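Local atomic coordinates of peridinin-chlorophyll A protein (Amphidinium carterae, PDB entry 2C9E), a protein that binds peridinin and chlorophyll a and probably serves as a water-soluble antenna that captures blue-green sunlight. Residues K182-E186 against F264-N268. Residues are numbered along the deposited sequence; the frame is centred on the assembly and turned at random.
Sequences KKFSE and FARVN. With PID (peridinin), chain J.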
loop_
_atom_site.group_PDB
_atom_site.type_symbol
_atom_site.label_atom_id
_atom_site.label_comp_id
_atom_site.label_asym_id
_atom_site.label_seq_id
_atom_site.Cartn_x
_atom_site.Cartn_y
_atom_site.Cartn_z
ATOM N N LYS A 182 -8.899 23.126 -1.235
ATOM C CA LYS A 182 -8.059 23.986 -2.037
ATOM C C LYS A 182 -7.133 24.836 -1.142
ATOM O O LYS A 182 -5.992 25.099 -1.502
ATOM C CB LYS A 182 -8.895 24.933 -2.919
ATOM C CG LYS A 182 -8.044 25.777 -3.900
ATOM C CD LYS A 182 -8.917 26.828 -4.610
ATOM C CE LYS A 182 -8.310 27.306 -5.939
ATOM N NZ LYS A 182 -9.329 28.083 -6.774
ATOM N N LYS A 183 -7.607 25.276 0.013
ATOM C CA LYS A 183 -6.734 26.119 0.851
ATOM C C LYS A 183 -5.618 25.222 1.348
ATOM O O LYS A 183 -4.455 25.606 1.354
ATOM C CB LYS A 183 -7.470 26.678 2.063
ATOM C CG LYS A 183 -8.814 27.301 1.765
ATOM C CD LYS A 183 -8.758 28.829 1.778
ATOM C CE LYS A 183 -8.015 29.376 0.560
ATOM N NZ LYS A 183 -8.852 29.339 -0.707
ATOM N N PHE A 184 -6.009 24.025 1.796
ATOM C CA PHE A 184 -5.043 23.064 2.286
ATOM C C PHE A 184 -4.040 22.814 1.157
ATOM O O PHE A 184 -2.834 22.829 1.386
ATOM C CB PHE A 184 -5.737 21.777 2.694
ATOM C CG PHE A 184 -4.782 20.688 3.102
ATOM C CD1 PHE A 184 -4.086 20.766 4.308
ATOM C CD2 PHE A 184 -4.574 19.575 2.274
ATOM C CE1 PHE A 184 -3.203 19.758 4.697
ATOM C CE2 PHE A 184 -3.692 18.555 2.651
ATOM C CZ PHE A 184 -3.003 18.640 3.868
ATOM N N SER A 185 -4.530 22.629 -0.067
ATOM C CA SER A 185 -3.601 22.404 -1.166
ATOM C C SER A 185 -2.687 23.597 -1.299
ATOM O O SER A 185 -1.444 23.444 -1.333
ATOM C CB SER A 185 -4.336 22.155 -2.476
ATOM O OG SER A 185 -4.956 20.866 -2.414
ATOM N N GLU A 186 -3.280 24.789 -1.356
ATOM C CA GLU A 186 -2.474 25.994 -1.485
ATOM C C GLU A 186 -1.429 26.176 -0.375
ATOM O O GLU A 186 -0.325 26.673 -0.642
ATOM C CB GLU A 186 -3.376 27.244 -1.570
ATOM C CG GLU A 186 -4.087 27.448 -2.960
ATOM C CD GLU A 186 -3.200 27.109 -4.204
ATOM O OE1 GLU A 186 -2.726 25.942 -4.330
ATOM O OE2 GLU A 186 -2.984 27.993 -5.083
ATOM N N PHE A 264 -1.890 17.823 -7.695
ATOM C CA PHE A 264 -1.781 17.865 -6.236
ATOM C C PHE A 264 -3.146 18.211 -5.585
ATOM O O PHE A 264 -3.586 17.575 -4.624
ATOM C CB PHE A 264 -0.700 18.895 -5.850
ATOM C CG PHE A 264 -0.376 18.927 -4.387
ATOM C CD1 PHE A 264 0.314 17.872 -3.784
ATOM C CD2 PHE A 264 -0.747 20.020 -3.603
ATOM C CE1 PHE A 264 0.621 17.906 -2.418
ATOM C CE2 PHE A 264 -0.446 20.080 -2.222
ATOM C CZ PHE A 264 0.227 19.031 -1.626
ATOM N N ALA A 265 -3.817 19.224 -6.118
ATOM C CA ALA A 265 -5.135 19.632 -5.603
ATOM C C ALA A 265 -6.145 18.511 -5.768
ATOM O O ALA A 265 -6.932 18.204 -4.842
ATOM C CB ALA A 265 -5.649 20.911 -6.364
ATOM N N ARG A 266 -6.143 17.914 -6.959
ATOM C CA ARG A 266 -7.063 16.819 -7.239
ATOM C C ARG A 266 -6.833 15.653 -6.265
ATOM O O ARG A 266 -7.786 15.057 -5.776
ATOM C CB ARG A 266 -6.943 16.376 -8.710
ATOM C CG ARG A 266 -8.188 16.745 -9.557
ATOM C CD ARG A 266 -7.970 16.505 -11.066
ATOM N NE ARG A 266 -6.675 17.049 -11.471
ATOM C CZ ARG A 266 -6.163 17.012 -12.699
ATOM N NH1 ARG A 266 -6.831 16.443 -13.698
ATOM N NH2 ARG A 266 -4.970 17.563 -12.924
ATOM N N VAL A 267 -5.565 15.356 -5.953
ATOM C CA VAL A 267 -5.266 14.292 -4.983
ATOM C C VAL A 267 -5.835 14.639 -3.613
ATOM O O VAL A 267 -6.490 13.799 -2.975
ATOM C CB VAL A 267 -3.727 14.037 -4.797
ATOM C CG1 VAL A 267 -3.465 13.188 -3.504
ATOM C CG2 VAL A 267 -3.188 13.307 -5.983
ATOM N N ASN A 268 -5.617 15.857 -3.139
ATOM C CA ASN A 268 -6.132 16.183 -1.808
ATOM C C ASN A 268 -7.660 16.183 -1.752
ATOM O O ASN A 268 -8.257 15.823 -0.726
ATOM C CB ASN A 268 -5.623 17.560 -1.331
ATOM C CG ASN A 268 -4.140 17.573 -1.048
ATOM O OD1 ASN A 268 -3.435 18.526 -1.406
ATOM N ND2 ASN A 268 -3.655 16.533 -0.402
HETATM C C1 PID J . -10.040 13.732 12.041
HETATM C C2 PID J . -11.063 13.804 13.178
HETATM C C3 PID J . -12.110 12.706 12.974
HETATM C C4 PID J . -12.850 13.035 11.676
HETATM C C5 PID J . -11.958 12.809 10.452
HETATM C C6 PID J . -10.516 13.313 10.646
HETATM C C7 PID J . -9.850 13.702 9.480
HETATM C C8 PID J . -8.602 13.254 9.041
HETATM C C9 PID J . -8.006 13.667 7.845
HETATM C C10 PID J . -8.525 14.554 6.905
HETATM C C11 PID J . -6.832 13.251 7.371
HETATM C C12 PID J . -6.612 13.831 6.187
HETATM C C13 PID J . -5.505 13.587 5.375
HETATM C C14 PID J . -5.229 14.162 4.132
HETATM C C15 PID J . -4.062 13.784 3.467
HETATM C C16 PID J . -3.636 14.243 2.221
HETATM C C17 PID J . -2.443 13.776 1.670
HETATM C C18 PID J . -1.990 14.189 0.418
HETATM C C19 PID J . -0.815 13.721 -0.170
HETATM C C20 PID J . -0.447 14.136 -1.451
HETATM C C21 PID J . 0.678 13.700 -2.152
HETATM C C22 PID J . 0.902 14.158 -3.449
HETATM C C23 PID J . 1.909 13.747 -4.174
HETATM C C24 PID J . 2.903 13.303 -4.897
HETATM C C25 PID J . 2.756 12.080 -5.815
HETATM C C26 PID J . 3.923 11.115 -5.578
HETATM C C27 PID J . 5.285 11.816 -5.661
HETATM C C28 PID J . 5.375 12.971 -4.658
HETATM C C29 PID J . 4.267 14.008 -4.862
HETATM C C30 PID J . 6.749 10.004 -6.142
HETATM C C31 PID J . 7.863 9.041 -5.719
HETATM C CM1 PID J . -8.851 14.678 12.217
HETATM C CM2 PID J . -12.664 13.508 9.291
HETATM C CM3 PID J . -11.937 11.304 10.175
HETATM C CM4 PID J . -6.181 15.186 3.508
HETATM C CM5 PID J . 1.714 12.769 -1.515
HETATM C CM6 PID J . 1.458 11.320 -5.529
HETATM C CM7 PID J . 2.758 12.529 -7.281
HETATM C CM8 PID J . 4.373 15.060 -3.756
HETATM O O1 PID J . -9.754 12.440 11.493
HETATM O O2 PID J . -13.030 12.636 14.067
HETATM O O3 PID J . -9.622 15.108 6.964
HETATM O O4 PID J . -7.647 14.664 5.863
HETATM O O5 PID J . 4.453 14.647 -6.126
HETATM O O6 PID J . 6.307 10.905 -5.228
HETATM O O7 PID J . 6.274 9.967 -7.276
HETATM O O HOH W 1 -7.490 20.848 -3.651
#
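Helices 176-192 and 261-276 pack together in the all-helical wall round the pigments of this antenna protein, and Ser185 and Asn268 meet where they cross. The short axes run at 132° and come within 9.1 Å, an approach that small residues permit: Ser185 and Ala265 have CA atoms only 5.5 Å apart. Ser185 OG lies 3.0 Å from Asn268 OD1, a hydrogen-bonding distance, although its single proton could go instead to Ala181 O one turn earlier. A water gives one proton to Ser185 OG and the other to Ala265 O, so the hydroxyl also accepts a bond and is tied indirectly to the backbone of the second helix. With OG opposite the carbonyl carbon (chi1 -71°), the serine lays its oxygen over Ala265, 3.4 Å from Ala265 CA.

Two phenylalanines border the amide. Phe184 presents its ring edge, CE2 being 3.7 Å from Asn268 ND2, with ring and amide planes 72° apart; the rest of this large apolar ring suits a place beside helix 306-324 and the bound galactolipid. Asn268 OD1 sits 3.5 Å above one face of the Phe264 ring, one turn earlier on the same helix, offset toward its rim, while Ser185 O approaches that ring's edge, 3.6 Å from CE2. The ring edge also meets peridinin, as does Val267 CG1, a compact branched group against the polyene. As modelled, the amide turns OD1 to Ser185 and ND2 to the pigment, 3.0 Å from peridinin C18. That is short and unfavourable for an N-H donor facing a C-H, so which end is oxygen is doubtful. The serine hydroxyl could pair with either end, as donor or acceptor, and does not settle the orientation.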